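Local coordinates for protein transcriptional regulator URE2 (Saccharomyces cerevisiae, PDB 1G6Y) that inhibits the GATA transcriptional activators of nitrogen-utilisation genes, and shows glutathione peroxidase and disulfide reductase activity through its glutathione transferase-like part, at residues R154-V159 with I230-K235; A176-L181 with R200-P205. All blocks are in the same frame, centred on the assembly; numbering follows the deposited sequence.

How the interactions relate
Helix 149-180 of the all-helical C-terminal GST domain carries one side of both contacts. Interaction 1 uses its early turns, packing them against I230-K235, while interaction 2 uses its C-terminal part, A176-L181, packed against R200-P205. The pair is a worked example of how one long helix can gather chain segments that lie far apart in sequence. The centres are about 28 Å apart and the nearest atoms about 11 Å apart, so the two contacts do not touch. Along the chain, interaction 2 is nested inside the larger loop that interaction 1 closes. Both lie away from the annotated glutathione-binding residues, and only interaction 1 comes within reach of the second subunit.

Interaction 1. Residues R154-V159 with I230-K235; sequences RYTDEV and IGINIK
V159 points a single methyl, CG2, at two isoleucines of the facing loop and overlaps both. It meets the tip of the I230 side chain head-on, CG2 lying 3.7 Å from I230 CD1, whereas the I232 branch runs obliquely past it with its own CD1 at 3.7 Å. A straight outer arm carries I230 this far: chi2 of 177° extends CD1 away from the loop backbone, toward the helix. One turn back along the helix, T156 passes I230 in the reverse sense, its methyl CG2 lying 3.9 Å from I230 CB. With chi1 at -33°, that methyl is turned roughly opposite the threonine's backbone N and faces the loop, while OG1 is hydrogen-bonded to the carbonyl of V152 one turn earlier. The apolar layer extends beyond this pair of segments: V159 also packs on I134 of helix 113-143, and I232 on V227 and F238. Further along, N233 occupies the N-cap position of helix 234-237, its backbone N hydrogen-bonded to E237. Between the two segments there is no hydrogen bond; methyls meet aliphatic carbons and the I230 carbonyl, which suggests that fit and burial of apolar surface, rather than bond direction, govern this join.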
loop_
_atom_site.group_PDB
_atom_site.type_symbol
_atom_site.label_atom_id
_atom_site.label_comp_id
_atom_site.label_asym_id
_atom_site.label_seq_id
_atom_site.Cartn_x
_atom_site.Cartn_y
_atom_site.Cartn_z
ATOM N N ARG B 154 10.212 11.400 -17.000
ATOM C CA ARG B 154 10.109 10.007 -16.588
ATOM C C ARG B 154 8.848 9.727 -15.763
ATOM O O ARG B 154 8.103 8.790 -16.063
ATOM C CB ARG B 154 11.377 9.558 -15.842
ATOM C CG ARG B 154 11.408 9.871 -14.366
ATOM C CD ARG B 154 12.717 9.421 -13.755
ATOM N NE ARG B 154 12.874 7.966 -13.770
ATOM C CZ ARG B 154 12.505 7.155 -12.782
ATOM N NH1 ARG B 154 11.946 7.647 -11.687
ATOM N NH2 ARG B 154 12.710 5.850 -12.883
ATOM N N TYR B 155 8.587 10.548 -14.749
ATOM C CA TYR B 155 7.410 10.362 -13.912
ATOM C C TYR B 155 6.068 10.606 -14.595
ATOM O O TYR B 155 5.035 10.178 -14.094
ATOM C CB TYR B 155 7.522 11.229 -12.671
ATOM C CG TYR B 155 8.626 10.758 -11.784
ATOM C CD1 TYR B 155 9.755 11.533 -11.580
ATOM C CD2 TYR B 155 8.569 9.500 -11.193
ATOM C CE1 TYR B 155 10.802 11.071 -10.813
ATOM C CE2 TYR B 155 9.602 9.027 -10.431
ATOM C CZ TYR B 155 10.717 9.818 -10.247
ATOM O OH TYR B 155 11.760 9.348 -9.503
ATOM N N THR B 156 6.065 11.299 -15.723
ATOM C CA THR B 156 4.814 11.527 -16.431
ATOM C C THR B 156 4.642 10.342 -17.376
ATOM O O THR B 156 3.538 10.015 -17.814
ATOM C CB THR B 156 4.851 12.823 -17.237
ATOM O OG1 THR B 156 5.664 13.774 -16.555
ATOM C CG2 THR B 156 3.464 13.410 -17.349
ATOM N N ASP B 157 5.758 9.692 -17.677
ATOM C CA ASP B 157 5.760 8.522 -18.540
ATOM C C ASP B 157 5.170 7.362 -17.748
ATOM O O ASP B 157 4.315 6.618 -18.244
ATOM C CB ASP B 157 7.192 8.184 -18.945
ATOM C CG ASP B 157 7.454 8.420 -20.413
ATOM O OD1 ASP B 157 6.948 9.430 -20.952
ATOM O OD2 ASP B 157 8.176 7.599 -21.022
ATOM N N GLU B 158 5.631 7.225 -16.504
ATOM C CA GLU B 158 5.167 6.160 -15.630
ATOM C C GLU B 158 3.686 6.222 -15.306
ATOM O O GLU B 158 3.013 5.194 -15.367
ATOM C CB GLU B 158 5.997 6.117 -14.341
ATOM C CG GLU B 158 7.369 5.471 -14.542
ATOM C CD GLU B 158 7.285 4.037 -15.093
ATOM O OE1 GLU B 158 8.333 3.489 -15.513
ATOM O OE2 GLU B 158 6.177 3.449 -15.100
ATOM N N VAL B 159 3.161 7.399 -14.966
ATOM C CA VAL B 159 1.738 7.472 -14.671
ATOM C C VAL B 159 0.986 7.056 -15.923
ATOM O O VAL B 159 -0.018 6.351 -15.830
ATOM C CB VAL B 159 1.295 8.870 -14.226
ATOM C CG1 VAL B 159 2.079 9.285 -13.010
ATOM C CG2 VAL B 159 1.492 9.851 -15.333
ATOM N N ILE B 230 -0.328 17.327 -15.090
ATOM C CA ILE B 230 0.956 16.872 -15.607
ATOM C C ILE B 230 0.802 16.463 -17.088
ATOM O O ILE B 230 1.603 15.683 -17.618
ATOM C CB ILE B 230 1.571 15.703 -14.759
ATOM C CG1 ILE B 230 0.661 14.479 -14.773
ATOM C CG2 ILE B 230 1.781 16.152 -13.318
ATOM C CD1 ILE B 230 1.223 13.289 -14.028
ATOM N N GLY B 231 -0.241 16.998 -17.739
ATOM C CA GLY B 231 -0.468 16.731 -19.150
ATOM C C GLY B 231 -1.450 15.643 -19.551
ATOM O O GLY B 231 -2.011 15.671 -20.652
ATOM N N ILE B 232 -1.661 14.673 -18.672
ATOM C CA ILE B 232 -2.566 13.572 -18.968
ATOM C C ILE B 232 -3.984 14.051 -19.235
ATOM O O ILE B 232 -4.631 14.601 -18.339
ATOM C CB ILE B 232 -2.657 12.585 -17.787
ATOM C CG1 ILE B 232 -1.266 12.259 -17.244
ATOM C CG2 ILE B 232 -3.370 11.318 -18.230
ATOM C CD1 ILE B 232 -0.442 11.387 -18.150
ATOM N N ASN B 233 -4.469 13.873 -20.458
ATOM C CA ASN B 233 -5.855 14.233 -20.737
ATOM C C ASN B 233 -6.549 12.876 -20.761
ATOM O O ASN B 233 -6.482 12.145 -21.749
ATOM C CB ASN B 233 -6.015 14.957 -22.090
ATOM C CG ASN B 233 -7.486 15.348 -22.395
ATOM O OD1 ASN B 233 -7.760 16.191 -23.256
ATOM N ND2 ASN B 233 -8.425 14.720 -21.692
ATOM N N ILE B 234 -7.193 12.528 -19.658
ATOM C CA ILE B 234 -7.864 11.251 -19.572
ATOM C C ILE B 234 -8.908 11.030 -20.638
ATOM O O ILE B 234 -8.936 9.967 -21.254
ATOM C CB ILE B 234 -8.541 11.049 -18.206
ATOM C CG1 ILE B 234 -7.481 10.789 -17.141
ATOM C CG2 ILE B 234 -9.504 9.872 -18.266
ATOM C CD1 ILE B 234 -8.048 10.223 -15.872
ATOM N N LYS B 235 -9.771 12.020 -20.852
ATOM C CA LYS B 235 -10.838 11.876 -21.845
ATOM C C LYS B 235 -10.346 11.372 -23.193
ATOM O O LYS B 235 -11.018 10.590 -23.847
ATOM C CB LYS B 235 -11.593 13.199 -22.057
ATOM C CG LYS B 235 -12.762 13.068 -23.051
ATOM C CD LYS B 235 -13.341 14.415 -23.489
ATOM C CE LYS B 235 -14.434 14.929 -22.551
ATOM N NZ LYS B 235 -15.703 14.173 -22.701
#

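Interaction 2. Residues A176-L181 with R200-P205; sequences ALVMEL and RFFDYP
L181 lays its CB over one face of the F201 ring, almost above the ring's middle: the CH-pi contact measures 3.8 Å from CB to the ring centroid and lies 10° off the ring normal. The leucine crosses the aromatic side chain at about a right angle, and CD1 reaches on to the CD2 side of the ring. F201 is the main bump of the loop. With CG anti to the carbonyl carbon (chi1 -44°), its ring meets L181, and the carbonyl oxygen of the same residue faces V178. There CG2 of V178 sits 3.5 Å from F201 O and comes obliquely to the F202 ring, 4.2 Å from CD1, filling the notch between that ring and the backbone. L177 fills a second hollow: its CD2 lies 4.1 Å from Y204 CB and 4.0 Å from P205 O. Within the loop, F201 CD2 rests 4.0 Å above the centre of the Y204 ring, which backs the bump. Outside the pair, R200 NH1 forms salt bridges with D182 and E184, and R174 and K243 both make cation-pi contacts with F202. The contact lies in what is probably the cap region, an insertion that distinguishes Ure2p within the helical domain of the GST fold, and joins the C-terminal part of helix 149-180 to the far side of that insertion.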
loop_
_atom_site.group_PDB
_atom_site.type_symbol
_atom_site.label_atom_id
_atom_site.label_comp_id
_atom_site.label_asym_id
_atom_site.label_seq_id
_atom_site.Cartn_x
_atom_site.Cartn_y
_atom_site.Cartn_z
ATOM N N ALA B 176 -15.982 -8.058 -22.129
ATOM C CA ALA B 176 -16.681 -9.156 -21.479
ATOM C C ALA B 176 -18.137 -8.801 -21.153
ATOM O O ALA B 176 -19.002 -9.677 -21.138
ATOM C CB ALA B 176 -15.934 -9.562 -20.205
ATOM N N LEU B 177 -18.402 -7.521 -20.901
ATOM C CA LEU B 177 -19.748 -7.061 -20.563
ATOM C C LEU B 177 -20.643 -6.904 -21.769
ATOM O O LEU B 177 -21.841 -7.168 -21.701
ATOM C CB LEU B 177 -19.690 -5.717 -19.845
ATOM C CG LEU B 177 -21.014 -4.942 -19.810
ATOM C CD1 LEU B 177 -22.083 -5.786 -19.165
ATOM C CD2 LEU B 177 -20.830 -3.646 -19.048
ATOM N N VAL B 178 -20.051 -6.438 -22.860
ATOM C CA VAL B 178 -20.762 -6.215 -24.111
ATOM C C VAL B 178 -21.039 -7.532 -24.814
ATOM O O VAL B 178 -21.921 -7.616 -25.656
ATOM C CB VAL B 178 -19.938 -5.284 -25.044
ATOM C CG1 VAL B 178 -20.446 -5.369 -26.472
ATOM C CG2 VAL B 178 -20.021 -3.845 -24.537
ATOM N N MET B 179 -20.291 -8.564 -24.452
ATOM C CA MET B 179 -20.460 -9.866 -25.068
ATOM C C MET B 179 -21.476 -10.702 -24.299
ATOM O O MET B 179 -22.133 -11.576 -24.865
ATOM C CB MET B 179 -19.122 -10.595 -25.108
ATOM C CG MET B 179 -18.971 -11.541 -26.280
ATOM S SD MET B 179 -18.507 -10.672 -27.790
ATOM C CE MET B 179 -16.663 -10.737 -27.672
ATOM N N GLU B 180 -21.598 -10.426 -23.004
ATOM C CA GLU B 180 -22.531 -11.149 -22.145
ATOM C C GLU B 180 -23.930 -10.613 -22.377
ATOM O O GLU B 180 -24.816 -11.341 -22.808
ATOM C CB GLU B 180 -22.150 -10.982 -20.676
ATOM C CG GLU B 180 -22.591 -12.143 -19.813
ATOM C CD GLU B 180 -22.124 -12.014 -18.381
ATOM O OE1 GLU B 180 -22.718 -11.193 -17.641
ATOM O OE2 GLU B 180 -21.161 -12.729 -18.005
ATOM N N LEU B 181 -24.133 -9.337 -22.075
ATOM C CA LEU B 181 -25.424 -8.713 -22.314
ATOM C C LEU B 181 -25.380 -8.479 -23.825
ATOM O O LEU B 181 -24.461 -8.956 -24.490
ATOM C CB LEU B 181 -25.511 -7.377 -21.573
ATOM C CG LEU B 181 -25.089 -7.329 -20.099
ATOM C CD1 LEU B 181 -25.260 -5.914 -19.570
ATOM C CD2 LEU B 181 -25.923 -8.298 -19.279
ATOM N N ARG B 200 -25.175 -1.220 -27.227
ATOM C CA ARG B 200 -26.012 -0.412 -26.352
ATOM C C ARG B 200 -25.359 -0.261 -24.965
ATOM O O ARG B 200 -25.580 0.731 -24.262
ATOM C CB ARG B 200 -27.373 -1.082 -26.187
ATOM C CG ARG B 200 -27.919 -1.714 -27.457
ATOM C CD ARG B 200 -28.291 -3.188 -27.238
ATOM N NE ARG B 200 -29.193 -3.385 -26.101
ATOM C CZ ARG B 200 -29.707 -4.561 -25.744
ATOM N NH1 ARG B 200 -29.410 -5.654 -26.438
ATOM N NH2 ARG B 200 -30.514 -4.645 -24.690
ATOM N N PHE B 201 -24.558 -1.255 -24.580
ATOM C CA PHE B 201 -23.900 -1.260 -23.277
ATOM C C PHE B 201 -22.432 -0.863 -23.364
ATOM O O PHE B 201 -21.588 -1.392 -22.626
ATOM C CB PHE B 201 -23.979 -2.654 -22.643
ATOM C CG PHE B 201 -25.321 -3.312 -22.762
ATOM C CD1 PHE B 201 -25.740 -3.854 -23.972
ATOM C CD2 PHE B 201 -26.162 -3.399 -21.663
ATOM C CE1 PHE B 201 -26.977 -4.477 -24.085
ATOM C CE2 PHE B 201 -27.408 -4.022 -21.763
ATOM C CZ PHE B 201 -27.814 -4.562 -22.977
ATOM N N PHE B 202 -22.114 0.071 -24.249
ATOM C CA PHE B 202 -20.724 0.457 -24.386
ATOM C C PHE B 202 -20.290 1.510 -23.382
ATOM O O PHE B 202 -19.109 1.607 -23.038
ATOM C CB PHE B 202 -20.436 0.947 -25.800
ATOM C CG PHE B 202 -19.001 0.829 -26.173
ATOM C CD1 PHE B 202 -18.425 -0.427 -26.342
ATOM C CD2 PHE B 202 -18.201 1.959 -26.285
ATOM C CE1 PHE B 202 -17.072 -0.562 -26.614
ATOM C CE2 PHE B 202 -16.836 1.840 -26.560
ATOM C CZ PHE B 202 -16.273 0.573 -26.722
ATOM N N ASP B 203 -21.242 2.309 -22.920
ATOM C CA ASP B 203 -20.942 3.352 -21.956
ATOM C C ASP B 203 -21.346 2.888 -20.567
ATOM O O ASP B 203 -21.244 3.642 -19.609
ATOM C CB ASP B 203 -21.679 4.638 -22.320
ATOM C CG ASP B 203 -23.161 4.417 -22.526
ATOM O OD1 ASP B 203 -23.514 3.489 -23.288
ATOM O OD2 ASP B 203 -23.974 5.169 -21.937
ATOM N N TYR B 204 -21.809 1.645 -20.459
ATOM C CA TYR B 204 -22.207 1.105 -19.164
ATOM C C TYR B 204 -21.004 0.898 -18.273
ATOM O O TYR B 204 -19.919 0.572 -18.740
ATOM C CB TYR B 204 -22.969 -0.205 -19.325
ATOM C CG TYR B 204 -24.428 0.023 -19.580
ATOM C CD1 TYR B 204 -24.851 0.810 -20.654
ATOM C CD2 TYR B 204 -25.399 -0.547 -18.759
ATOM C CE1 TYR B 204 -26.217 1.018 -20.908
ATOM C CE2 TYR B 204 -26.768 -0.344 -19.002
ATOM C CZ TYR B 204 -27.166 0.438 -20.080
ATOM O OH TYR B 204 -28.503 0.635 -20.334
ATOM N N PRO B 205 -21.181 1.090 -16.962
ATOM C CA PRO B 205 -20.061 0.913 -16.039
ATOM C C PRO B 205 -19.500 -0.505 -15.901
ATOM O O PRO B 205 -20.248 -1.477 -15.766
ATOM C CB PRO B 205 -20.622 1.453 -14.721
ATOM C CG PRO B 205 -22.084 1.139 -14.840
ATOM C CD PRO B 205 -22.391 1.540 -16.248
#